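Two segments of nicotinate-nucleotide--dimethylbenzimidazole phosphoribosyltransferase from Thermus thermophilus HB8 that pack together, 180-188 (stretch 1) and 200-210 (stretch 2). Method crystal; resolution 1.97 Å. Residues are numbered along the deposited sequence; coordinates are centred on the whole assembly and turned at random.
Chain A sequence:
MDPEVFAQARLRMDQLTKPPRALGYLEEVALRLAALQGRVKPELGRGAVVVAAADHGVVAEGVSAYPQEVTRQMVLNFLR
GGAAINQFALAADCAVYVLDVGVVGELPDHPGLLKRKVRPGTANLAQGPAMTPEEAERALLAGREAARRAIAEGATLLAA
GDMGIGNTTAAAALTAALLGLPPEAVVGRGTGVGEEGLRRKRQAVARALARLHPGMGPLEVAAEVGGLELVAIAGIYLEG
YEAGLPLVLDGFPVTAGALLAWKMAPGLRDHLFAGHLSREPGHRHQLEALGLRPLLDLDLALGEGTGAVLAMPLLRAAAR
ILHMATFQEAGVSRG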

# COMPACT_ATOMS: atom_id res chain seq x y z
N GLY A 180 5.16 -23.55 19.23
CA GLY A 180 5.43 -23.84 20.63
C GLY A 180 5.19 -22.63 21.52
O GLY A 180 5.89 -22.44 22.52
N LEU A 181 4.20 -21.82 21.17
CA LEU A 181 3.87 -20.64 21.95
C LEU A 181 2.71 -20.91 22.90
O LEU A 181 1.94 -21.85 22.70
CB LEU A 181 3.51 -19.48 21.02
CG LEU A 181 4.62 -18.95 20.11
CD1 LEU A 181 4.06 -17.90 19.17
CD2 LEU A 181 5.73 -18.36 20.97
N PRO A 182 2.57 -20.09 23.95
CA PRO A 182 1.49 -20.24 24.92
C PRO A 182 0.24 -19.54 24.41
O PRO A 182 0.32 -18.65 23.56
CB PRO A 182 2.06 -19.57 26.16
CG PRO A 182 2.78 -18.40 25.56
CD PRO A 182 3.50 -19.02 24.37
N PRO A 183 -0.94 -19.93 24.92
CA PRO A 183 -2.20 -19.31 24.49
C PRO A 183 -2.22 -17.78 24.59
O PRO A 183 -2.78 -17.10 23.74
CB PRO A 183 -3.23 -19.96 25.41
CG PRO A 183 -2.65 -21.32 25.64
CD PRO A 183 -1.19 -21.02 25.88
N GLU A 184 -1.59 -17.26 25.65
CA GLU A 184 -1.54 -15.82 25.89
C GLU A 184 -0.95 -14.99 24.76
O GLU A 184 -1.42 -13.89 24.47
CB GLU A 184 -0.74 -15.53 27.17
CG GLU A 184 -1.28 -16.18 28.44
CD GLU A 184 -1.32 -17.70 28.36
OE1 GLU A 184 -0.32 -18.30 27.90
OE2 GLU A 184 -2.34 -18.29 28.76
N ALA A 185 0.09 -15.52 24.12
CA ALA A 185 0.76 -14.81 23.03
C ALA A 185 -0.00 -14.81 21.71
O ALA A 185 0.03 -13.82 20.97
CB ALA A 185 2.15 -15.40 22.83
N VAL A 186 -0.69 -15.91 21.41
CA VAL A 186 -1.42 -16.02 20.15
C VAL A 186 -2.89 -15.64 20.16
O VAL A 186 -3.51 -15.51 19.10
CB VAL A 186 -1.33 -17.46 19.59
CG1 VAL A 186 0.11 -17.78 19.23
CG2 VAL A 186 -1.86 -18.45 20.62
N VAL A 187 -3.47 -15.46 21.34
CA VAL A 187 -4.89 -15.11 21.42
C VAL A 187 -5.13 -13.63 21.67
O VAL A 187 -4.51 -13.02 22.53
CB VAL A 187 -5.60 -15.91 22.52
CG1 VAL A 187 -7.05 -15.47 22.63
CG2 VAL A 187 -5.53 -17.40 22.21
N GLY A 188 -6.05 -13.06 20.90
CA GLY A 188 -6.38 -11.65 21.04
C GLY A 188 -7.84 -11.38 20.73
O GLY A 188 -8.52 -12.22 20.12
N ARG A 200 -12.19 -17.61 27.26
CA ARG A 200 -12.61 -18.91 26.73
C ARG A 200 -11.78 -19.30 25.53
O ARG A 200 -11.52 -20.46 25.32
CB ARG A 200 -14.09 -18.91 26.42
CG ARG A 200 -14.90 -18.85 27.70
CD ARG A 200 -16.39 -18.97 27.41
NE ARG A 200 -16.78 -18.03 26.37
CZ ARG A 200 -17.53 -16.94 26.55
NH1 ARG A 200 -18.01 -16.63 27.76
NH2 ARG A 200 -17.80 -16.14 25.53
N LYS A 201 -11.32 -18.32 24.74
CA LYS A 201 -10.51 -18.66 23.57
C LYS A 201 -9.18 -19.22 24.06
O LYS A 201 -8.74 -20.25 23.56
CB LYS A 201 -10.27 -17.44 22.67
CG LYS A 201 -11.55 -16.89 22.05
CD LYS A 201 -11.31 -16.32 20.66
CE LYS A 201 -10.37 -15.13 20.68
NZ LYS A 201 -10.25 -14.54 19.32
N ARG A 202 -8.58 -18.57 25.05
CA ARG A 202 -7.31 -19.05 25.59
C ARG A 202 -7.46 -20.45 26.16
O ARG A 202 -6.59 -21.30 25.97
CB ARG A 202 -6.79 -18.13 26.69
CG ARG A 202 -6.52 -16.71 26.24
CD ARG A 202 -6.33 -15.81 27.45
NE ARG A 202 -6.29 -14.40 27.10
CZ ARG A 202 -6.49 -13.42 27.98
NH1 ARG A 202 -6.74 -13.72 29.25
NH2 ARG A 202 -6.41 -12.15 27.61
N GLN A 203 -8.56 -20.69 26.87
CA GLN A 203 -8.79 -22.02 27.44
C GLN A 203 -8.95 -23.05 26.35
O GLN A 203 -8.41 -24.14 26.44
CB GLN A 203 -10.00 -22.04 28.36
CG GLN A 203 -9.63 -22.16 29.83
CD GLN A 203 -10.46 -23.18 30.57
OE1 GLN A 203 -11.19 -22.83 31.51
NE2 GLN A 203 -10.37 -24.44 30.16
N ALA A 204 -9.66 -22.68 25.29
CA ALA A 204 -9.88 -23.59 24.17
C ALA A 204 -8.54 -23.97 23.57
O ALA A 204 -8.30 -25.14 23.27
CB ALA A 204 -10.76 -22.92 23.10
N VAL A 205 -7.66 -22.99 23.42
CA VAL A 205 -6.33 -23.23 22.88
C VAL A 205 -5.52 -24.12 23.80
O VAL A 205 -4.87 -25.07 23.36
CB VAL A 205 -5.56 -21.89 22.66
CG1 VAL A 205 -4.11 -22.18 22.27
CG2 VAL A 205 -6.24 -21.08 21.57
N ALA A 206 -5.55 -23.82 25.10
CA ALA A 206 -4.81 -24.62 26.07
C ALA A 206 -5.27 -26.07 26.05
O ALA A 206 -4.46 -26.99 26.15
CB ALA A 206 -4.97 -24.02 27.47
N ARG A 207 -6.58 -26.28 25.92
CA ARG A 207 -7.13 -27.63 25.90
C ARG A 207 -6.61 -28.39 24.69
O ARG A 207 -6.20 -29.55 24.80
CB ARG A 207 -8.66 -27.59 25.85
CG ARG A 207 -9.29 -26.73 26.92
CD ARG A 207 -9.85 -27.54 28.07
NE ARG A 207 -11.04 -28.29 27.67
CZ ARG A 207 -11.85 -28.91 28.53
NH1 ARG A 207 -11.59 -28.87 29.83
NH2 ARG A 207 -12.90 -29.58 28.08
N ALA A 208 -6.63 -27.74 23.53
CA ALA A 208 -6.17 -28.37 22.30
C ALA A 208 -4.70 -28.76 22.39
O ALA A 208 -4.32 -29.86 22.00
CB ALA A 208 -6.39 -27.41 21.12
N LEU A 209 -3.87 -27.85 22.90
CA LEU A 209 -2.44 -28.12 23.03
C LEU A 209 -2.20 -29.32 23.94
O LEU A 209 -1.34 -30.14 23.68
CB LEU A 209 -1.72 -26.89 23.58
CG LEU A 209 -1.73 -25.64 22.68
CD1 LEU A 209 -1.08 -24.48 23.41
CD2 LEU A 209 -0.99 -25.94 21.37
N ALA A 210 -3.00 -29.40 25.00
CA ALA A 210 -2.88 -30.50 25.96
C ALA A 210 -3.05 -31.87 25.32
O ALA A 210 -2.55 -32.87 25.84
CB ALA A 210 -3.89 -30.32 27.09

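A proline serves as the knob of this contact: the ring of Pro183, at the start of a short helix (183-186), sits in a hole on the long helix of stretch 2 formed by Arg202, Val205, Ala206 and Leu209. The backbones come closest here, with the CA atoms of Pro183 and Arg202 5.2 Å apart. Pro183 CG lies 3.8 Å from Val205 CG1, 4.0 Å from Ala206 CB and 4.2 Å from Leu209 CD1, so one ring carbon meets three apolar side chains. Pro183 CB rests 3.7 Å from Arg202 O, a van der Waals approach to a carbonyl already accepting the helical bond from Ala206 N (2.9 Å from Arg202 O). Lacking an amide hydrogen, proline suits the first turn of a helix, where backbone N-H groups have no acceptor within the helix, so proline gives up no helical bond; Pro182 precedes it as N-cap, and Pro182 O accepts from Ala185 N at 3.2 Å. The turn closes with Val187 N donating to Pro183 O (3.0 Å), and Val187 then leaves helical geometry with its CA-to-CB bond directed toward the long helix. Val187, in the t rotamer, spreads both methyls over that surface: CG2 is 3.8 Å from Val205 CG2, while CG1 is 3.8 Å from Lys201 CB and 3.9 Å from Arg202 CG, the aliphatic parts of two charged residues. Val205 thus meets both Pro183 and Val187, one methyl to each. The one hydrogen bond between the stretches lies beyond this apolar patch, where Lys201 NZ donates to Gly188 O at 3.0 Å; the long side chain carries its ammonium group to a backbone carbonyl, and NZ is also hydrogen-bonded elsewhere in the structure. Together the stretches bury 413 Å², both sides summed.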